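Local coordinates for transcription regulator AsnC/Lrp ligand binding domain-containing protein (Sulfolobus tokodaii, PDB 2ZBC), which binds isoleucine between subunits as a stand-alone RAM module and probably acts as a small-molecule sensor in archaeal transcriptional regulation, at residues A[57-60]-A[61-65]. Residues are numbered along the deposited sequence; the frame is centred on the assembly and turned at random.
Sequences TNTI and RKLPK. With ILE (isoleucine), chain I.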
loop_
_atom_site.group_PDB
_atom_site.type_symbol
_atom_site.label_atom_id
_atom_site.label_comp_id
_atom_site.label_asym_id
_atom_site.label_seq_id
_atom_site.Cartn_x
_atom_site.Cartn_y
_atom_site.Cartn_z
ATOM N N THR A 57 1.976 7.991 -21.193
ATOM C CA THR A 57 2.949 8.963 -20.727
ATOM C C THR A 57 2.627 10.371 -21.210
ATOM O O THR A 57 2.591 11.304 -20.406
ATOM C CB THR A 57 4.390 8.638 -21.214
ATOM O OG1 THR A 57 4.824 7.519 -20.492
ATOM C CG2 THR A 57 5.371 9.712 -20.849
ATOM N N ASN A 58 2.269 10.497 -22.492
ATOM C CA ASN A 58 2.163 11.814 -23.099
ATOM C C ASN A 58 0.796 12.467 -23.179
ATOM O O ASN A 58 0.701 13.628 -23.519
ATOM C CB ASN A 58 3.017 11.911 -24.434
ATOM C CG ASN A 58 4.509 11.686 -24.174
ATOM O OD1 ASN A 58 5.155 10.830 -24.784
ATOM N ND2 ASN A 58 5.042 12.422 -23.284
ATOM N N THR A 59 -0.254 11.718 -22.918
ATOM C CA THR A 59 -1.603 12.228 -22.859
ATOM C C THR A 59 -2.083 12.031 -21.472
ATOM O O THR A 59 -2.135 13.011 -20.756
ATOM C CB THR A 59 -2.509 11.581 -23.919
ATOM O OG1 THR A 59 -1.917 11.820 -25.223
ATOM C CG2 THR A 59 -3.816 12.178 -23.966
ATOM N N ILE A 60 -2.348 10.800 -21.024
ATOM C CA ILE A 60 -3.069 10.629 -19.748
ATOM C C ILE A 60 -2.279 11.285 -18.611
ATOM O O ILE A 60 -2.845 12.117 -17.831
ATOM C CB ILE A 60 -3.331 9.124 -19.343
ATOM C CG1 ILE A 60 -4.142 8.341 -20.356
ATOM C CG2 ILE A 60 -4.141 9.077 -17.996
ATOM C CD1 ILE A 60 -4.539 6.959 -19.854
ATOM N N ARG A 61 -0.993 10.918 -18.502
ATOM C CA ARG A 61 -0.134 11.466 -17.441
ATOM C C ARG A 61 0.265 12.954 -17.547
ATOM O O ARG A 61 1.002 13.459 -16.678
ATOM C CB ARG A 61 1.131 10.614 -17.239
ATOM C CG ARG A 61 0.777 9.278 -16.664
ATOM C CD ARG A 61 1.845 8.254 -16.665
ATOM N NE ARG A 61 3.028 8.530 -15.905
ATOM C CZ ARG A 61 3.155 8.336 -14.606
ATOM N NH1 ARG A 61 2.153 7.853 -13.889
ATOM N NH2 ARG A 61 4.310 8.585 -14.040
ATOM N N LYS A 62 -0.122 13.597 -18.646
ATOM C CA LYS A 62 0.032 15.026 -18.783
ATOM C C LYS A 62 -1.275 15.797 -18.671
ATOM O O LYS A 62 -1.259 17.015 -18.812
ATOM C CB LYS A 62 0.819 15.317 -20.055
ATOM C CG LYS A 62 2.290 14.910 -19.840
ATOM C CD LYS A 62 3.220 15.170 -21.001
ATOM C CE LYS A 62 4.707 14.791 -20.728
ATOM N NZ LYS A 62 5.525 16.021 -20.301
ATOM N N LEU A 63 -2.402 15.140 -18.477
ATOM C CA LEU A 63 -3.665 15.858 -18.388
ATOM C C LEU A 63 -3.708 16.654 -17.092
ATOM O O LEU A 63 -3.298 16.137 -16.035
ATOM C CB LEU A 63 -4.846 14.900 -18.375
ATOM C CG LEU A 63 -5.130 14.063 -19.652
ATOM C CD1 LEU A 63 -6.296 13.197 -19.388
ATOM C CD2 LEU A 63 -5.298 14.920 -20.938
ATOM N N PRO A 64 -4.226 17.874 -17.142
ATOM C CA PRO A 64 -4.495 18.635 -15.896
ATOM C C PRO A 64 -5.245 17.825 -14.899
ATOM O O PRO A 64 -6.255 17.191 -15.181
ATOM C CB PRO A 64 -5.366 19.793 -16.370
ATOM C CG PRO A 64 -4.900 20.009 -17.846
ATOM C CD PRO A 64 -4.718 18.577 -18.327
ATOM N N LYS A 65 -4.652 17.793 -13.724
ATOM C CA LYS A 65 -5.224 17.256 -12.496
ATOM C C LYS A 65 -5.044 15.774 -12.428
ATOM O O LYS A 65 -5.496 15.179 -11.468
ATOM C CB LYS A 65 -6.690 17.700 -12.305
ATOM C CG LYS A 65 -6.827 19.262 -12.399
ATOM C CD LYS A 65 -8.098 19.818 -11.709
ATOM C CE LYS A 65 -8.107 21.344 -11.660
ATOM N NZ LYS A 65 -9.507 21.854 -11.448
HETATM N N ILE I . 4.111 3.324 -14.181
HETATM C CA ILE I . 3.124 4.223 -14.856
HETATM C C ILE I . 1.792 3.513 -15.175
HETATM O O ILE I . 1.768 2.269 -14.949
HETATM C CB ILE I . 3.708 4.769 -16.146
HETATM C CG1 ILE I . 3.788 3.701 -17.231
HETATM C CG2 ILE I . 5.122 5.209 -15.897
HETATM C CD1 ILE I . 4.416 4.225 -18.475
HETATM O OXT ILE I . 0.810 4.202 -15.628
#
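Arg61 CB and the aliphatic chain of Lys62 pack on the carbonyl oxygen of Thr57, in the last turn of helix 49-60. Arg61 CB lies 3.6 Å from Thr57 O, and Lys62 CG lies 3.7 Å from the same oxygen. No polar partner for this buried oxygen is present in the model. Lys62 runs side by side with Asn58 in the same direction, extended until it bends at chi4 (-97°). A type I turn from Ile60 to Leu63 ends the helix. Lys62 N donates to Thr59 O (3.0 Å), and Leu63 N donates to Ile60 O at 3.1 Å. Leu63 CG sits 3.4 Å from Thr59 O, and Leu63 also packs on Leu22 of helix 15-22. Arg61 bends at chi3 (62°) and lays one guanidinium face against the bound isoleucine. The ligand CG2 stands 3.7 Å above that plane, toward its rim, and Thr57 OG1 approaches ligand CD1 at 3.9 Å. Glu15 of the second subunit takes a salt bridge from Arg61 NE and a hydrogen bond with Thr57 OG1, while Arg61 NH1 is hydrogen-bonded to Thr69 OG1. Arg61 thus meets the ligand through a flat face while NE and NH1 are held by protein partners, so the helix end joins the isoleucine site to the subunit interface.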